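Local coordinates for ribosomal RNA processing protein 6 (Trypanosoma brucei brucei, PDB 4NLC) that probably trims and degrades RNA from its 3' end as the exosome-associated exoribonuclease RRP6, present here as its catalytic core, at residues Tyr25-Val30 against Ala42-Ala47; Val147-Arg152 against His183-Ala188; Gln177-Pro182 against Gln235-Cys240. The protein carries 1 engineered substitution. All blocks are in the same frame, centred on the assembly; numbering follows the deposited sequence.

In the fold
Along the chain, contact 1 closes before the other two begin, whereas the segments of contacts 2 and 3 alternate. Contact 1 joins the two-stranded hairpin 23-25/31-33 to helix 42-46, and its centre lies about 26 Å from that of contact 2 and about 31 Å from that of contact 3. Contacts 2 and 3 have centres about 14 Å apart and touch directly, where Phe187 packs on Met181 and Pro182. Within the 3'-5' exonuclease family region, contact 2 ties strand 145-148 of the mixed sheet to helix 185-193, and contact 3 joins helices 172-178 and 226-238; together they probably brace one side of that domain, while contact 1 fastens N-terminal elements at the surface.

Contact 1 of 3, residues Tyr25-Val30 against Ala42-Ala47; sequences YDEKGV and AERIKA
Glu27 and Arg44 form a salt bridge at the protein surface, their side chains reaching for each other from opposite directions. NH1 of Arg44 does the gripping. It lies 2.7 Å from OE1 of Glu27 in the ion pair, and it also gives a hydrogen bond to OE2 of Glu27 at 3.0 Å. In that bond the oxygen uses its syn lone pair, and OE2 sits close to the guanidinium plane. One nitrogen thus faces both carboxylate oxygens, and the two flat groups are turned 54° apart, unlike the coplanar pairing in which two arginine nitrogens each take one oxygen. Arg44 reaches this position with CG anti to its backbone N (chi1 -160°) and a single bend farther out, at chi3, while the Glu27 chain is bent at chi2.

A second group of polar interactions shapes the loop that presents Glu27. Asp26 to Gly29 form a type I turn whose last residue, Gly29, has a left-handed backbone conformation, the type I turn with a G1 bulge. Asp26 OD1 accepts from Lys28 N at 3.0 Å, an Asx turn, and from Val30 N at 2.9 Å. These two donors approach from opposite faces of the carboxylate plane. With OD2 of Asp26 hydrogen-bonded to His32, both oxygens of this carboxylate have partners, which should fix its rotation and stiffen the loop.

The salt bridge is the whole of the direct contact, and only 87 Å² is buried between the segments; Leu140 of helix 136-140 touches both Glu27 and Arg44. The bridge spans from the connection between antiparallel strands 23-25 and 31-33 to the short helix 42-46, while Ile45 of that short helix packs on helix 249-261.

Contact 2 of 3, residues Val147-Arg152 against His183-Ala188; sequences VFHGAR and HSLAFA
His149, which has by far the most surface buried here, projects its imidazole from the end of strand 145-148 onto the start of helix 185-193. With chi1 at -168°, CG lies anti to the backbone N, and the ring is carried outward to the residues that lead into the helix. NE2 donates a hydrogen bond to His183 O at 2.7 Å with an N-H...O angle of 150°. The bond is short but not ideally directed: the donor stands 40° above the carbonyl plane, and the oxygen is itself slightly tilted from the ring plane. ND1 is hydrogen-bonded to Thr172 OG1, so both ring nitrogens have partners, which should fix the ring's rotation.

Leu185, next in buried surface, supplies the apolar half of the contact. Its CA lies over one face of the His149 ring, 3.9 Å from the centroid, as a CH-pi interaction placed toward the rim. At the end of the side chain, CD1 of Leu185 approaches CG of His149 at 3.8 Å. Ala188, one turn on, brings its CB to within 3.9 Å of His149 CE1.

His183 takes part through its backbone carbonyl, which also receives a weak hydrogen bond from Ser173, while its own ring bonds to Met181 O. The following Ser184 is the N-cap of helix 185-193: its OG accepts from Phe187 N at 3.1 Å, which fixes the first turn against which the imidazole rests.

Strand 145-148, helix 152-162 and the parallel neighbouring strand 169-171 form a beta-alpha-beta unit in the mixed sheet of the RNase H-like exonuclease fold. His149 links the C-terminal end of an inner strand of that sheet to the capped start of helix 185-193.

Contact 3 of 3, residues Gln177-Pro182 against Gln235-Cys240; sequences QNLHMP and QLLLNC
Leu179 is the hub of this apolar contact, pushing its isobutyl group against Leu236, Leu237 and Cys240 near the end of helix 226-238. Its chi1 of -72° places CG beside the backbone N and anti to the carbonyl carbon, and the chi2 of 158° lets CD1 continue the extended line of the chain while CD2 branches off to the side. Both methyls are used. CD1 comes over Leu236 CB at 4.1 Å, whereas CD2 packs beside Cys240 SG at 3.8 Å and lies 3.9 Å from the backbone oxygen of Leu236.

The closest side-chain pair is Leu179 CG with Leu237 CD2, 3.7 Å apart. Leu237 has nearly the same conformation as Leu179, with chi1 -72° and an extended chi2, yet here it is the side branch, CD2, that reaches across. Its CB sets out to one side of the opposing segment, but its methyl end closes in on Leu179, so this leucine crosses Leu179 at a slant, CD2 lying against CG. Leu236 shares the rotamer but crosses Leu179 at about a right angle and touches it with CB. Cys240 is poorly ordered, so its part is less certain.

The loop owes its course to the end of helix 172-178. His180 has a positive phi and serves as the C-prime residue of a Schellman motif, with its backbone N bonded to Gln177 O at 3.0 Å and Met181 N to Leu176 O. Leu179, just before the reversal, is the first residue to leave helical geometry, and its side chain points to helix 226-238.

Around the contact, Leu237 also touches Ala175 of helix 172-178 and Val253 of helix 249-261, Leu236 packs on Phe192, and Met181 on Phe187 and His191. The leucines thus join helices 172-178, 185-193 and 226-238, with helix 249-261 adjoining.

Contact 1 of 3, residues Tyr25-Val30 against Ala42-Ala47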
ATOM      1  N   TYR A  25      14.543 -10.076   5.836  1.00 25.74           N
ATOM      2  CA  TYR A  25      15.984 -10.144   5.692  1.00 24.94           C
ATOM      3  C   TYR A  25      16.703  -8.942   6.308  1.00 25.91           C
ATOM      4  O   TYR A  25      16.220  -7.804   6.226  1.00 24.00           O
ATOM      5  CB  TYR A  25      16.348 -10.295   4.218  1.00 25.35           C
ATOM      6  CG  TYR A  25      16.007 -11.657   3.652  1.00 29.41           C
ATOM      7  CD1 TYR A  25      14.685 -12.007   3.357  1.00 30.53           C
ATOM      8  CD2 TYR A  25      17.005 -12.585   3.369  1.00 31.83           C
ATOM      9  CE1 TYR A  25      14.371 -13.251   2.814  1.00 29.65           C
ATOM     10  CE2 TYR A  25      16.706 -13.819   2.797  1.00 33.35           C
ATOM     11  CZ  TYR A  25      15.388 -14.150   2.526  1.00 42.37           C
ATOM     12  OH  TYR A  25      15.103 -15.373   1.971  1.00 46.50           O
ATOM     13  N   ASP A  26      17.877  -9.185   6.879  1.00 22.81           N
ATOM     14  CA  ASP A  26      18.668  -8.088   7.441  1.00 23.88           C
ATOM     15  C   ASP A  26      19.580  -7.512   6.343  1.00 28.69           C
ATOM     16  O   ASP A  26      19.408  -7.866   5.168  1.00 27.59           O
ATOM     17  CB  ASP A  26      19.448  -8.535   8.698  1.00 26.36           C
ATOM     18  CG  ASP A  26      20.344  -9.759   8.510  1.00 32.89           C
ATOM     19  OD1 ASP A  26      20.777 -10.015   7.357  1.00 29.88           O
ATOM     20  OD2 ASP A  26      20.563 -10.491   9.504  1.00 32.74           O
ATOM     21  N   GLU A  27      20.548  -6.646   6.725  1.00 27.17           N
ATOM     22  CA  GLU A  27      21.494  -6.001   5.806  1.00 27.91           C
ATOM     23  C   GLU A  27      22.567  -6.954   5.289  1.00 32.55           C
ATOM     24  O   GLU A  27      23.268  -6.614   4.336  1.00 32.35           O
ATOM     25  CB  GLU A  27      22.119  -4.723   6.403  1.00 29.91           C
ATOM     26  CG  GLU A  27      22.769  -4.889   7.758  1.00 42.82           C
ATOM     27  CD  GLU A  27      21.814  -4.628   8.898  1.00 56.16           C
ATOM     28  OE1 GLU A  27      21.824  -3.494   9.422  1.00 66.18           O
ATOM     29  OE2 GLU A  27      21.018  -5.533   9.235  1.00 40.81           O
ATOM     30  N   LYS A  28      22.682  -8.148   5.900  1.00 28.98           N
ATOM     31  CA  LYS A  28      23.627  -9.187   5.484  1.00 28.61           C
ATOM     32  C   LYS A  28      22.923 -10.182   4.552  1.00 31.18           C
ATOM     33  O   LYS A  28      23.518 -11.165   4.145  1.00 31.79           O
ATOM     34  CB  LYS A  28      24.180  -9.934   6.718  1.00 32.26           C
ATOM     35  CG  LYS A  28      25.247  -9.171   7.488  1.00 41.78           C
ATOM     36  CD  LYS A  28      25.904 -10.040   8.519  1.00 53.00           C
ATOM     37  CE  LYS A  28      26.876  -9.246   9.358  1.00 83.01           C
ATOM     38  NZ  LYS A  28      27.677 -10.118  10.268  1.00100.86           N
ATOM     39  N   GLY A  29      21.650  -9.952   4.268  1.00 28.28           N
ATOM     40  CA  GLY A  29      20.857 -10.855   3.439  1.00 27.87           C
ATOM     41  C   GLY A  29      20.528 -12.160   4.139  1.00 31.48           C
ATOM     42  O   GLY A  29      20.380 -13.184   3.482  1.00 30.98           O
ATOM     43  N   VAL A  30      20.435 -12.142   5.476  1.00 28.55           N
ATOM     44  CA  VAL A  30      20.074 -13.317   6.289  1.00 29.24           C
ATOM     45  C   VAL A  30      18.541 -13.309   6.549  1.00 33.33           C
ATOM     46  O   VAL A  30      17.987 -12.288   6.959  1.00 31.49           O
ATOM     47  CB  VAL A  30      20.905 -13.384   7.600  1.00 33.51           C
ATOM     48  CG1 VAL A  30      20.368 -14.442   8.563  1.00 33.61           C
ATOM     49  CG2 VAL A  30      22.387 -13.625   7.300  1.00 33.74           C
ATOM     50  N   ALA A  42      11.931  -2.504  15.619  1.00 28.55           N
ATOM     51  CA  ALA A  42      11.502  -1.487  16.600  1.00 29.87           C
ATOM     52  C   ALA A  42      12.640  -0.969  17.473  1.00 32.94           C
ATOM     53  O   ALA A  42      12.798   0.239  17.588  1.00 32.87           O
ATOM     54  CB  ALA A  42      10.344  -1.989  17.456  1.00 31.17           C
ATOM     55  N   GLU A  43      13.470  -1.870  18.001  1.00 29.71           N
ATOM     56  CA  GLU A  43      14.620  -1.531  18.852  1.00 31.55           C
ATOM     57  C   GLU A  43      15.692  -0.746  18.075  1.00 36.39           C
ATOM     58  O   GLU A  43      16.221   0.226  18.596  1.00 36.62           O
ATOM     59  CB  GLU A  43      15.230  -2.791  19.503  1.00 33.39           C
ATOM     60  CG  GLU A  43      14.239  -3.616  20.304  1.00 48.63           C
ATOM     61  CD  GLU A  43      13.525  -4.737  19.562  1.00 85.87           C
ATOM     62  OE1 GLU A  43      13.422  -4.688  18.311  1.00 64.86           O
ATOM     63  OE2 GLU A  43      13.043  -5.665  20.252  1.00 95.95           O
ATOM     64  N   ARG A  44      15.988  -1.145  16.825  1.00 32.73           N
ATOM     65  CA  ARG A  44      16.969  -0.416  16.011  1.00 31.45           C
ATOM     66  C   ARG A  44      16.493   1.014  15.663  1.00 32.01           C
ATOM     67  O   ARG A  44      17.275   1.955  15.801  1.00 30.62           O
ATOM     68  CB  ARG A  44      17.339  -1.202  14.754  1.00 30.78           C
ATOM     69  CG  ARG A  44      18.653  -0.749  14.154  1.00 39.72           C
ATOM     70  CD  ARG A  44      19.025  -1.559  12.933  1.00 56.70           C
ATOM     71  NE  ARG A  44      19.413  -2.938  13.243  1.00 48.97           N
ATOM     72  CZ  ARG A  44      19.682  -3.845  12.314  1.00 66.99           C
ATOM     73  NH1 ARG A  44      19.630  -3.522  11.032  1.00 54.05           N
ATOM     74  NH2 ARG A  44      20.012  -5.081  12.661  1.00 63.59           N
ATOM     75  N   ILE A  45      15.219   1.175  15.229  1.00 26.71           N
ATOM     76  CA  ILE A  45      14.653   2.488  14.879  1.00 26.20           C
ATOM     77  C   ILE A  45      14.607   3.432  16.111  1.00 32.57           C
ATOM     78  O   ILE A  45      14.934   4.622  16.001  1.00 33.39           O
ATOM     79  CB  ILE A  45      13.277   2.351  14.161  1.00 28.39           C
ATOM     80  CG1 ILE A  45      13.398   1.543  12.822  1.00 28.68           C
ATOM     81  CG2 ILE A  45      12.602   3.714  13.959  1.00 26.90           C
ATOM     82  CD1 ILE A  45      12.043   1.199  12.111  1.00 35.61           C
ATOM     83  N   LYS A  46      14.213   2.907  17.273  1.00 29.31           N
ATOM     84  CA  LYS A  46      14.159   3.713  18.502  1.00 29.58           C
ATOM     85  C   LYS A  46      15.562   4.079  19.021  1.00 35.22           C
ATOM     86  O   LYS A  46      15.681   5.037  19.760  1.00 36.96           O
ATOM     87  CB  LYS A  46      13.324   3.024  19.595  1.00 30.84           C
ATOM     88  CG  LYS A  46      11.838   2.916  19.236  1.00 30.71           C
ATOM     89  CD  LYS A  46      11.152   1.877  20.055  1.00 20.67           C
ATOM     90  CE  LYS A  46       9.699   1.752  19.674  1.00 33.65           C
ATOM     91  NZ  LYS A  46       9.024   0.658  20.439  1.00 28.09           N
ATOM     92  N   ALA A  47      16.608   3.324  18.644  1.00 32.10           N
ATOM     93  CA  ALA A  47      17.997   3.583  19.045  1.00 32.68           C
ATOM     94  C   ALA A  47      18.793   4.361  17.961  1.00 40.84           C
ATOM     95  O   ALA A  47      19.996   4.541  18.127  1.00 41.84           O
ATOM     96  CB  ALA A  47      18.696   2.259  19.332  1.00 33.13           C
TER

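Contact 2 of 3, residues Val147-Arg152 against His183-Ala188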
ATOM      1  N   VAL A 147      13.161   9.445   1.730  1.00 20.53           N
ATOM      2  CA  VAL A 147      12.110  10.448   1.624  1.00 19.15           C
ATOM      3  C   VAL A 147      10.865   9.836   0.927  1.00 25.32           C
ATOM      4  O   VAL A 147      10.933   9.384  -0.222  1.00 26.73           O
ATOM      5  CB  VAL A 147      12.607  11.714   0.862  1.00 21.08           C
ATOM      6  CG1 VAL A 147      11.545  12.826   0.863  1.00 20.75           C
ATOM      7  CG2 VAL A 147      13.925  12.228   1.418  1.00 20.33           C
ATOM      8  N   PHE A 148       9.733   9.863   1.608  1.00 19.80           N
ATOM      9  CA  PHE A 148       8.461   9.440   1.023  1.00 19.37           C
ATOM     10  C   PHE A 148       7.491  10.597   1.194  1.00 22.94           C
ATOM     11  O   PHE A 148       7.659  11.392   2.115  1.00 22.78           O
ATOM     12  CB  PHE A 148       7.904   8.239   1.799  1.00 20.78           C
ATOM     13  CG  PHE A 148       8.481   6.875   1.525  1.00 21.31           C
ATOM     14  CD1 PHE A 148       9.721   6.507   2.048  1.00 25.18           C
ATOM     15  CD2 PHE A 148       7.749   5.923   0.826  1.00 21.02           C
ATOM     16  CE1 PHE A 148      10.216   5.194   1.884  1.00 24.99           C
ATOM     17  CE2 PHE A 148       8.239   4.617   0.664  1.00 23.31           C
ATOM     18  CZ  PHE A 148       9.460   4.258   1.214  1.00 22.20           C
ATOM     19  N   HIS A 149       6.437  10.649   0.395  1.00 21.59           N
ATOM     20  CA  HIS A 149       5.407  11.676   0.572  1.00 21.54           C
ATOM     21  C   HIS A 149       4.085  11.000   0.994  1.00 26.50           C
ATOM     22  O   HIS A 149       3.411  10.415   0.160  1.00 26.51           O
ATOM     23  CB  HIS A 149       5.214  12.521  -0.699  1.00 22.29           C
ATOM     24  CG  HIS A 149       4.377  13.734  -0.444  1.00 25.39           C
ATOM     25  ND1 HIS A 149       4.950  14.963  -0.207  1.00 26.78           N
ATOM     26  CD2 HIS A 149       3.036  13.845  -0.310  1.00 26.69           C
ATOM     27  CE1 HIS A 149       3.944  15.785   0.035  1.00 26.74           C
ATOM     28  NE2 HIS A 149       2.778  15.155  -0.013  1.00 26.76           N
ATOM     29  N   GLY A 150       3.741  11.081   2.280  1.00 22.78           N
ATOM     30  CA  GLY A 150       2.531  10.461   2.799  1.00 23.83           C
ATOM     31  C   GLY A 150       2.690   8.962   2.778  1.00 29.83           C
ATOM     32  O   GLY A 150       2.081   8.277   1.938  1.00 29.82           O
ATOM     33  N   ALA A 151       3.558   8.469   3.687  1.00 24.85           N
ATOM     34  CA  ALA A 151       4.029   7.082   3.768  1.00 25.08           C
ATOM     35  C   ALA A 151       3.198   6.092   4.614  1.00 28.76           C
ATOM     36  O   ALA A 151       3.636   4.958   4.764  1.00 26.64           O
ATOM     37  CB  ALA A 151       5.465   7.089   4.279  1.00 26.34           C
ATOM     38  N   ARG A 152       2.054   6.492   5.191  1.00 30.11           N
ATOM     39  CA  ARG A 152       1.266   5.586   6.066  1.00 31.96           C
ATOM     40  C   ARG A 152       1.027   4.189   5.439  1.00 36.43           C
ATOM     41  O   ARG A 152       1.400   3.185   6.048  1.00 38.65           O
ATOM     42  CB  ARG A 152      -0.054   6.250   6.516  1.00 35.21           C
ATOM     43  CG  ARG A 152      -0.900   5.411   7.495  1.00 51.83           C
ATOM     44  CD  ARG A 152      -0.988   6.015   8.895  1.00 67.82           C
ATOM     45  NE  ARG A 152      -1.602   7.346   8.896  1.00 82.94           N
ATOM     46  CZ  ARG A 152      -1.318   8.312   9.768  1.00 98.70           C
ATOM     47  NH1 ARG A 152      -0.427   8.107  10.731  1.00 79.74           N
ATOM     48  NH2 ARG A 152      -1.922   9.489   9.682  1.00 89.39           N
ATOM     49  N   HIS A 183      -0.928  19.445   2.004  1.00 29.95           N
ATOM     50  CA  HIS A 183       0.091  18.405   2.048  1.00 28.45           C
ATOM     51  C   HIS A 183      -0.047  17.259   1.050  1.00 30.36           C
ATOM     52  O   HIS A 183       0.675  16.272   1.219  1.00 29.62           O
ATOM     53  CB  HIS A 183       0.155  17.851   3.484  1.00 29.28           C
ATOM     54  CG  HIS A 183      -1.195  17.667   4.087  1.00 33.09           C
ATOM     55  ND1 HIS A 183      -1.892  18.735   4.617  1.00 35.50           N
ATOM     56  CD2 HIS A 183      -1.975  16.566   4.148  1.00 34.95           C
ATOM     57  CE1 HIS A 183      -3.048  18.245   5.035  1.00 35.12           C
ATOM     58  NE2 HIS A 183      -3.140  16.946   4.784  1.00 35.44           N
ATOM     59  N   SER A 184      -0.858  17.389  -0.031  1.00 26.47           N
ATOM     60  CA  SER A 184      -0.870  16.335  -1.057  1.00 26.03           C
ATOM     61  C   SER A 184       0.415  16.415  -1.902  1.00 29.92           C
ATOM     62  O   SER A 184       1.108  17.448  -1.887  1.00 28.74           O
ATOM     63  CB  SER A 184      -2.100  16.431  -1.950  1.00 28.11           C
ATOM     64  OG  SER A 184      -1.948  17.418  -2.957  1.00 32.09           O
ATOM     65  N   LEU A 185       0.731  15.330  -2.639  1.00 27.77           N
ATOM     66  CA  LEU A 185       1.907  15.296  -3.488  1.00 28.01           C
ATOM     67  C   LEU A 185       1.804  16.321  -4.619  1.00 30.41           C
ATOM     68  O   LEU A 185       2.761  17.065  -4.847  1.00 27.91           O
ATOM     69  CB  LEU A 185       2.217  13.880  -4.041  1.00 27.45           C
ATOM     70  CG  LEU A 185       3.442  13.791  -4.965  1.00 30.88           C
ATOM     71  CD1 LEU A 185       4.740  14.080  -4.211  1.00 31.41           C
ATOM     72  CD2 LEU A 185       3.523  12.456  -5.630  1.00 30.51           C
ATOM     73  N   ALA A 186       0.643  16.355  -5.305  1.00 28.12           N
ATOM     74  CA  ALA A 186       0.372  17.301  -6.383  1.00 28.77           C
ATOM     75  C   ALA A 186       0.582  18.724  -5.871  1.00 31.33           C
ATOM     76  O   ALA A 186       1.221  19.503  -6.566  1.00 32.85           O
ATOM     77  CB  ALA A 186      -1.060  17.135  -6.904  1.00 30.10           C
ATOM     78  N   PHE A 187       0.080  19.059  -4.645  1.00 24.29           N
ATOM     79  CA  PHE A 187       0.290  20.388  -4.069  1.00 22.74           C
ATOM     80  C   PHE A 187       1.782  20.725  -3.957  1.00 28.29           C
ATOM     81  O   PHE A 187       2.176  21.775  -4.448  1.00 29.10           O
ATOM     82  CB  PHE A 187      -0.398  20.567  -2.694  1.00 22.74           C
ATOM     83  CG  PHE A 187       0.111  21.805  -1.993  1.00 24.06           C
ATOM     84  CD1 PHE A 187      -0.293  23.076  -2.404  1.00 26.67           C
ATOM     85  CD2 PHE A 187       1.043  21.709  -0.965  1.00 26.58           C
ATOM     86  CE1 PHE A 187       0.205  24.223  -1.778  1.00 28.57           C
ATOM     87  CE2 PHE A 187       1.542  22.862  -0.337  1.00 29.45           C
ATOM     88  CZ  PHE A 187       1.112  24.113  -0.743  1.00 27.40           C
ATOM     89  N   ALA A 188       2.593  19.850  -3.304  1.00 24.83           N
ATOM     90  CA  ALA A 188       4.033  20.057  -3.068  1.00 24.95           C
ATOM     91  C   ALA A 188       4.790  20.323  -4.356  1.00 29.26           C
ATOM     92  O   ALA A 188       5.571  21.272  -4.433  1.00 29.53           O
ATOM     93  CB  ALA A 188       4.637  18.836  -2.357  1.00 25.62           C
TER

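Contact 3 of 3, residues Gln177-Pro182 against Gln235-Cys240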
ATOM      1  N   GLN A 177       2.128  19.189   6.997  1.00 22.37           N
ATOM      2  CA  GLN A 177       1.129  19.243   8.077  1.00 20.69           C
ATOM      3  C   GLN A 177       1.669  20.082   9.266  1.00 25.68           C
ATOM      4  O   GLN A 177       0.947  20.923   9.814  1.00 23.87           O
ATOM      5  CB  GLN A 177       0.815  17.821   8.578  1.00 20.13           C
ATOM      6  CG  GLN A 177      -0.057  16.993   7.647  1.00 30.16           C
ATOM      7  CD  GLN A 177      -0.266  15.621   8.240  1.00 41.52           C
ATOM      8  OE1 GLN A 177       0.570  14.730   8.111  1.00 34.24           O
ATOM      9  NE2 GLN A 177      -1.326  15.457   9.007  1.00 30.32           N
ATOM     10  N   ASN A 178       2.948  19.833   9.659  1.00 23.95           N
ATOM     11  CA  ASN A 178       3.603  20.548  10.762  1.00 24.40           C
ATOM     12  C   ASN A 178       3.853  22.030  10.485  1.00 28.64           C
ATOM     13  O   ASN A 178       4.027  22.777  11.426  1.00 29.28           O
ATOM     14  CB  ASN A 178       4.886  19.837  11.186  1.00 20.74           C
ATOM     15  CG  ASN A 178       4.553  18.694  12.107  1.00 37.38           C
ATOM     16  OD1 ASN A 178       4.250  18.872  13.291  1.00 36.42           O
ATOM     17  ND2 ASN A 178       4.435  17.528  11.550  1.00 23.62           N
ATOM     18  N   LEU A 179       3.870  22.446   9.212  1.00 26.65           N
ATOM     19  CA  LEU A 179       4.026  23.835   8.786  1.00 28.06           C
ATOM     20  C   LEU A 179       2.640  24.457   8.572  1.00 30.40           C
ATOM     21  O   LEU A 179       2.541  25.606   8.123  1.00 29.67           O
ATOM     22  CB  LEU A 179       4.819  23.913   7.468  1.00 28.82           C
ATOM     23  CG  LEU A 179       6.295  23.614   7.511  1.00 34.29           C
ATOM     24  CD1 LEU A 179       6.799  23.213   6.138  1.00 33.94           C
ATOM     25  CD2 LEU A 179       7.071  24.781   8.069  1.00 38.98           C
ATOM     26  N   HIS A 180       1.570  23.690   8.920  1.00 25.81           N
ATOM     27  CA  HIS A 180       0.172  24.088   8.825  1.00 26.02           C
ATOM     28  C   HIS A 180      -0.178  24.432   7.379  1.00 32.07           C
ATOM     29  O   HIS A 180      -0.788  25.473   7.107  1.00 31.17           O
ATOM     30  CB  HIS A 180      -0.150  25.263   9.790  1.00 27.16           C
ATOM     31  CG  HIS A 180       0.015  24.970  11.247  1.00 31.45           C
ATOM     32  ND1 HIS A 180       0.307  23.684  11.721  1.00 33.91           N
ATOM     33  CD2 HIS A 180      -0.045  25.818  12.300  1.00 33.95           C
ATOM     34  CE1 HIS A 180       0.406  23.810  13.036  1.00 33.57           C
ATOM     35  NE2 HIS A 180       0.191  25.071  13.429  1.00 34.06           N
ATOM     36  N   MET A 181       0.257  23.598   6.436  1.00 30.06           N
ATOM     37  CA  MET A 181      -0.071  23.936   5.067  1.00 31.77           C
ATOM     38  C   MET A 181      -0.619  22.712   4.297  1.00 32.20           C
ATOM     39  O   MET A 181      -0.586  21.601   4.841  1.00 29.00           O
ATOM     40  CB  MET A 181       1.085  24.698   4.316  1.00 34.99           C
ATOM     41  CG  MET A 181       2.458  24.164   4.455  1.00 39.24           C
ATOM     42  SD  MET A 181       3.758  25.381   3.976  1.00 44.41           S
ATOM     43  CE  MET A 181       3.488  25.514   2.155  1.00 41.26           C
ATOM     44  N   PRO A 182      -1.183  22.912   3.068  1.00 28.10           N
ATOM     45  CA  PRO A 182      -1.662  21.760   2.273  1.00 27.41           C
ATOM     46  C   PRO A 182      -0.558  20.717   2.093  1.00 32.31           C
ATOM     47  O   PRO A 182       0.625  21.047   2.120  1.00 31.67           O
ATOM     48  CB  PRO A 182      -2.101  22.398   0.949  1.00 29.26           C
ATOM     49  CG  PRO A 182      -2.446  23.826   1.325  1.00 33.81           C
ATOM     50  CD  PRO A 182      -1.381  24.183   2.330  1.00 29.29           C
ATOM     51  N   GLN A 235      14.450  23.698   4.789  1.00 34.14           N
ATOM     52  CA  GLN A 235      14.733  25.136   5.000  1.00 35.54           C
ATOM     53  C   GLN A 235      13.585  25.835   5.727  1.00 39.17           C
ATOM     54  O   GLN A 235      13.842  26.607   6.639  1.00 40.01           O
ATOM     55  CB  GLN A 235      15.043  25.851   3.681  1.00 37.09           C
ATOM     56  CG  GLN A 235      16.249  25.270   2.956  1.00 43.81           C
ATOM     57  CD  GLN A 235      16.403  25.815   1.561  1.00 53.53           C
ATOM     58  OE1 GLN A 235      15.444  26.226   0.906  1.00 48.49           O
ATOM     59  NE2 GLN A 235      17.614  25.784   1.059  1.00 42.95           N
ATOM     60  N   LEU A 236      12.326  25.534   5.353  1.00 34.44           N
ATOM     61  CA  LEU A 236      11.134  26.093   5.993  1.00 33.29           C
ATOM     62  C   LEU A 236      10.988  25.619   7.440  1.00 33.85           C
ATOM     63  O   LEU A 236      10.566  26.392   8.287  1.00 34.19           O
ATOM     64  CB  LEU A 236       9.864  25.729   5.203  1.00 33.31           C
ATOM     65  CG  LEU A 236       9.607  26.532   3.933  1.00 39.17           C
ATOM     66  CD1 LEU A 236       8.561  25.842   3.060  1.00 37.90           C
ATOM     67  CD2 LEU A 236       9.187  27.982   4.261  1.00 40.64           C
ATOM     68  N   LEU A 237      11.316  24.362   7.720  1.00 28.31           N
ATOM     69  CA  LEU A 237      11.222  23.825   9.074  1.00 29.17           C
ATOM     70  C   LEU A 237      12.280  24.421  10.010  1.00 38.52           C
ATOM     71  O   LEU A 237      11.988  24.654  11.180  1.00 40.01           O
ATOM     72  CB  LEU A 237      11.292  22.287   9.064  1.00 27.59           C
ATOM     73  CG  LEU A 237      10.038  21.580   8.526  1.00 29.95           C
ATOM     74  CD1 LEU A 237      10.343  20.122   8.122  1.00 27.74           C
ATOM     75  CD2 LEU A 237       8.853  21.730   9.501  1.00 30.24           C
ATOM     76  N   LEU A 238      13.491  24.688   9.493  1.00 36.48           N
ATOM     77  CA  LEU A 238      14.571  25.304  10.264  1.00 37.94           C
ATOM     78  C   LEU A 238      14.324  26.814  10.426  1.00 46.56           C
ATOM     79  O   LEU A 238      14.850  27.414  11.360  1.00 47.35           O
ATOM     80  CB  LEU A 238      15.946  25.030   9.631  1.00 37.97           C
ATOM     81  CG  LEU A 238      16.445  23.580   9.671  1.00 40.94           C
ATOM     82  CD1 LEU A 238      17.418  23.331   8.571  1.00 41.00           C
ATOM     83  CD2 LEU A 238      17.038  23.217  11.024  1.00 42.45           C
ATOM     84  N   ASN A 239      13.481  27.405   9.546  1.00 45.69           N
ATOM     85  CA  ASN A 239      13.068  28.817   9.565  1.00 46.66           C
ATOM     86  C   ASN A 239      11.968  29.127  10.594  1.00 51.72           C
ATOM     87  O   ASN A 239      11.690  30.300  10.834  1.00 53.15           O
ATOM     88  CB  ASN A 239      12.624  29.276   8.169  1.00 48.39           C
ATOM     89  CG  ASN A 239      13.738  29.669   7.208  1.00 75.31           C
ATOM     90  OD1 ASN A 239      13.473  30.104   6.076  1.00 71.98           O
ATOM     91  ND2 ASN A 239      15.001  29.498   7.604  1.00 64.50           N
ATOM     92  N   CYS A 240      11.340  28.097  11.199  1.00 47.62           N
ATOM     93  CA  CYS A 240      10.317  28.281  12.234  1.00 69.95           C
ATOM     94  C   CYS A 240      10.969  28.684  13.560  1.00109.20           C
ATOM     95  O   CYS A 240      11.901  28.021  14.026  1.00 73.49           O
ATOM     96  CB  CYS A 240       9.473  27.022  12.394  1.00 69.16           C
ATOM     97  SG  CYS A 240       8.224  26.803  11.108  1.00 72.30           S
TER